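Local coordinates for protein leucyl-tRNA synthetase subunit alpha (Aquifex aeolicus, PDB 3O0A) that probably clears wrongly charged leucine-specific tRNA by hydrolysis, as the CP1 editing domain of a synthetase that joins leucine to its tRNA, at residues T44-P47 / D48-F51; H145-R148 / D149-A153. All coordinates share one frame; numbering follows the deposited sequence.

Interaction 1 of 2, residues T44-P47 / D48-F51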
# COMPACT_ATOMS: atom_id res chain seq x y z
N THR A 44 -8.47 3.07 -3.81
CA THR A 44 -8.91 1.67 -3.85
C THR A 44 -10.40 1.55 -4.14
O THR A 44 -11.19 2.34 -3.65
CB THR A 44 -8.59 0.91 -2.51
OG1 THR A 44 -9.04 -0.45 -2.62
CG2 THR A 44 -9.25 1.57 -1.30
N THR A 45 -10.77 0.55 -4.94
CA THR A 45 -12.18 0.21 -5.12
C THR A 45 -12.61 -0.84 -4.10
O THR A 45 -13.74 -1.31 -4.11
CB THR A 45 -12.48 -0.30 -6.55
OG1 THR A 45 -11.72 -1.50 -6.80
CG2 THR A 45 -12.11 0.76 -7.58
N ARG A 46 -11.67 -1.19 -3.21
CA ARG A 46 -11.91 -2.20 -2.17
C ARG A 46 -11.62 -1.70 -0.75
O ARG A 46 -10.82 -2.31 -0.02
CB ARG A 46 -11.11 -3.47 -2.48
CG ARG A 46 -11.57 -4.26 -3.73
CD ARG A 46 -13.04 -4.70 -3.66
NE ARG A 46 -13.36 -5.52 -2.50
CZ ARG A 46 -13.15 -6.83 -2.40
NH1 ARG A 46 -12.60 -7.52 -3.40
NH2 ARG A 46 -13.51 -7.47 -1.29
N PRO A 47 -12.28 -0.61 -0.33
CA PRO A 47 -12.00 -0.11 1.01
C PRO A 47 -12.46 -1.09 2.11
O PRO A 47 -11.99 -1.01 3.24
CB PRO A 47 -12.78 1.21 1.05
CG PRO A 47 -13.93 0.98 0.11
CD PRO A 47 -13.32 0.20 -1.00
N ASP A 48 -13.37 -2.01 1.75
CA ASP A 48 -13.79 -3.08 2.65
C ASP A 48 -12.65 -4.01 3.08
O ASP A 48 -12.77 -4.72 4.07
CB ASP A 48 -14.95 -3.91 2.04
CG ASP A 48 -14.61 -4.49 0.65
OD1 ASP A 48 -13.88 -3.85 -0.14
OD2 ASP A 48 -15.11 -5.58 0.34
N THR A 49 -11.53 -3.96 2.34
CA THR A 49 -10.37 -4.83 2.60
C THR A 49 -9.20 -4.11 3.30
O THR A 49 -8.11 -4.69 3.45
CB THR A 49 -9.85 -5.48 1.29
OG1 THR A 49 -9.27 -4.49 0.43
CG2 THR A 49 -10.99 -6.22 0.56
N VAL A 50 -9.42 -2.87 3.73
CA VAL A 50 -8.32 -2.04 4.23
C VAL A 50 -7.59 -2.68 5.44
O VAL A 50 -6.38 -2.53 5.60
CB VAL A 50 -8.78 -0.58 4.55
CG1 VAL A 50 -9.74 -0.56 5.74
CG2 VAL A 50 -7.55 0.36 4.80
N PHE A 51 -8.33 -3.41 6.27
CA PHE A 51 -7.70 -4.05 7.43
C PHE A 51 -6.76 -5.17 6.99
O PHE A 51 -5.93 -5.63 7.77
CB PHE A 51 -8.74 -4.57 8.42
CG PHE A 51 -9.43 -3.48 9.20
CD1 PHE A 51 -10.50 -2.78 8.65
CD2 PHE A 51 -9.01 -3.16 10.50
CE1 PHE A 51 -11.16 -1.77 9.38
CE2 PHE A 51 -9.66 -2.15 11.24
CZ PHE A 51 -10.74 -1.45 10.68

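Interaction 2 of 2, residues H145-R148 / D149-A153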
# COMPACT_ATOMS: atom_id res chain seq x y z
N HIS A 145 -6.96 -10.99 -1.06
CA HIS A 145 -8.15 -10.63 -1.84
C HIS A 145 -7.88 -9.95 -3.18
O HIS A 145 -8.82 -9.50 -3.85
CB HIS A 145 -9.08 -9.78 -0.96
CG HIS A 145 -9.38 -10.41 0.35
ND1 HIS A 145 -10.03 -11.63 0.45
CD2 HIS A 145 -9.09 -10.04 1.62
CE1 HIS A 145 -10.14 -11.97 1.72
NE2 HIS A 145 -9.58 -11.02 2.45
N ASP A 146 -6.61 -9.87 -3.56
CA ASP A 146 -6.22 -9.30 -4.85
C ASP A 146 -5.17 -10.25 -5.46
O ASP A 146 -4.11 -10.48 -4.87
CB ASP A 146 -5.68 -7.88 -4.65
CG ASP A 146 -5.36 -7.16 -5.97
OD1 ASP A 146 -4.54 -7.67 -6.77
OD2 ASP A 146 -5.88 -6.04 -6.19
N GLN A 147 -5.51 -10.82 -6.62
CA GLN A 147 -4.65 -11.80 -7.27
C GLN A 147 -3.27 -11.27 -7.64
O GLN A 147 -2.28 -11.97 -7.46
CB GLN A 147 -5.34 -12.42 -8.50
CG GLN A 147 -4.56 -13.58 -9.11
CD GLN A 147 -4.35 -14.74 -8.15
OE1 GLN A 147 -5.18 -15.00 -7.27
NE2 GLN A 147 -3.25 -15.46 -8.33
N ARG A 148 -3.22 -10.04 -8.16
CA ARG A 148 -1.94 -9.39 -8.48
C ARG A 148 -1.09 -9.27 -7.21
O ARG A 148 0.11 -9.58 -7.22
CB ARG A 148 -2.15 -8.00 -9.10
CG ARG A 148 -3.17 -7.94 -10.25
CD ARG A 148 -2.52 -8.24 -11.59
NE ARG A 148 -3.37 -7.88 -12.72
CZ ARG A 148 -4.15 -8.73 -13.39
NH1 ARG A 148 -4.20 -10.02 -13.05
NH2 ARG A 148 -4.89 -8.30 -14.42
N ASP A 149 -1.72 -8.86 -6.10
CA ASP A 149 -1.01 -8.68 -4.82
C ASP A 149 -0.60 -10.02 -4.22
O ASP A 149 0.44 -10.14 -3.57
CB ASP A 149 -1.90 -7.93 -3.81
CG ASP A 149 -2.21 -6.49 -4.24
OD1 ASP A 149 -1.45 -5.87 -5.02
OD2 ASP A 149 -3.23 -5.96 -3.76
N TRP A 150 -1.44 -11.03 -4.40
CA TRP A 150 -1.16 -12.37 -3.91
C TRP A 150 0.13 -12.90 -4.54
O TRP A 150 1.00 -13.42 -3.85
CB TRP A 150 -2.32 -13.31 -4.24
CG TRP A 150 -2.15 -14.66 -3.65
CD1 TRP A 150 -2.63 -15.10 -2.45
CD2 TRP A 150 -1.47 -15.77 -4.25
NE1 TRP A 150 -2.28 -16.41 -2.26
CE2 TRP A 150 -1.56 -16.85 -3.34
CE3 TRP A 150 -0.78 -15.95 -5.45
CZ2 TRP A 150 -1.00 -18.11 -3.61
CZ3 TRP A 150 -0.21 -17.21 -5.72
CH2 TRP A 150 -0.33 -18.27 -4.80
N GLU A 151 0.23 -12.75 -5.86
CA GLU A 151 1.39 -13.23 -6.62
C GLU A 151 2.67 -12.49 -6.23
O GLU A 151 3.74 -13.10 -6.13
CB GLU A 151 1.11 -13.10 -8.12
CG GLU A 151 0.04 -14.07 -8.61
CD GLU A 151 -0.58 -13.66 -9.94
OE1 GLU A 151 -0.35 -12.52 -10.41
OE2 GLU A 151 -1.32 -14.49 -10.51
N PHE A 152 2.56 -11.19 -6.02
CA PHE A 152 3.69 -10.41 -5.53
C PHE A 152 4.11 -10.88 -4.14
O PHE A 152 5.31 -11.04 -3.88
CB PHE A 152 3.38 -8.91 -5.51
CG PHE A 152 4.60 -8.05 -5.31
CD1 PHE A 152 5.40 -7.70 -6.40
CD2 PHE A 152 4.95 -7.60 -4.04
CE1 PHE A 152 6.54 -6.90 -6.22
CE2 PHE A 152 6.09 -6.80 -3.85
CZ PHE A 152 6.87 -6.45 -4.94
N ALA A 153 3.14 -11.10 -3.25
CA ALA A 153 3.43 -11.55 -1.89
C ALA A 153 4.08 -12.93 -1.87
O ALA A 153 4.96 -13.18 -1.05
CB ALA A 153 2.15 -11.54 -1.03
O HOH W 1 -3.14 -4.98 -7.14
O HOH W 2 -3.24 -12.25 -12.09

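Interaction 1 of 2, residues T44-P47 / D48-F51
The guanidinium of Arg46 has the Asp48 carboxylate at its edge, near its own plane, and the methyl of Thr49 over one face, where CG2 lies 3.4 Å from Arg46 NH2. The salt bridge is side-on and paired: Arg46 NE gives to Asp48 OD1 at 2.9 Å on the syn lone pair, and Arg46 NH2 gives to Asp48 OD2 at 3.0 Å, also on the syn side but tilted from the carboxylate plane. The two planes are 37° apart. Bends at chi2 (-58°) and chi3 (-57°) fold the Arg46 chain back so that its head reaches a residue only two positions on. The backbone that follows makes a 3-10 turn. Arg46 O takes two donors, Thr49 N at 3.0 Å and Thr49 OG1 at 2.7 Å, the hydroxyl in the carbonyl plane and the amide above it; Val50 N bonds to Pro47 O at 3.2 Å. Ahead of the turn, Thr44 OG1 accepts from Arg46 N, an ST turn at the end of strand 37-44. Replacing Arg46 by a leucine would probably leave the Asp48 carboxylate without its charged mate and the Thr49 methyl without the flat group it lies against. The run Thr44-Thr49 probably corresponds to the threonine-rich segment lining the CP1 editing pocket in LeuRS relatives. Here the paired bonds fix how the guanidinium is turned and probably offset the charge of Asp48, while two donors grip Arg46 O.

Interaction 2 of 2, residues H145-R148 / D149-A153
An N-cap starts helix 147-156: Asp146, just ahead of the first turn, accepts from Asp149 N with its OD1 at 3.1 Å, the donor coming from above the carboxylate plane. With CG of Asp146 anti to the backbone N (chi1 -175°), the carboxylate is carried alongside that of Asp149. The two groups are stacked with planes 24° apart, Asp146 OD2 lying 3.6 Å from Asp149 OD2. A water ties them, donating to Asp149 OD1 at 2.9 Å and weakly to Asp146 OD1. Tyr129 OH and Val142 N bond to the two oxygens of Asp149, so outside partners fix its rotation. By family resemblance Asp149 probably corresponds to the conserved aspartate of the LeuRS editing site, which in relatives meets the amino group of the substrate. Across the first turn, Gln147 NE2 gives a nearly straight bond to Glu151 OE2, four residues on, at 3.1 Å; Glu151 OE2 lies in the amide plane, NE2 comes from above the carboxylate plane, and the planes stand 82° apart. Regular helical bonds accompany these, such as Trp150 N to Asp146 O at 2.8 Å. The helix lies against strand 138-141, where Asp149 touches Ile139 and Cys141; Phe152 meets the rings of Tyr129 and Tyr156, and the other side is tied to the loop around residues 172-178, Gln147 OE1 bonding to Ala176 N and Trp150 NE1 to Phe172 O.

How the interactions relate
The two contacts lie about 14 Å apart, centre to centre, and touch through packing of Arg46 on His145, NH1 to O at 4.3 Å. Interaction 1 is the more buried, a turn between strands 37-44 and 55-58 set against helix 194-207; interaction 2 is partly buried, with Arg148 exposed. Strand 138-141 is common to both, meeting Thr49 from one and Asp149 from the other, and Val142 just past it touches both residues. In 44-51 an ion pair probably offsets the carboxylate's charge, whereas in 145-153 the stacked aspartates rely on amides, a tyrosine and water. Both belong to the editing domain.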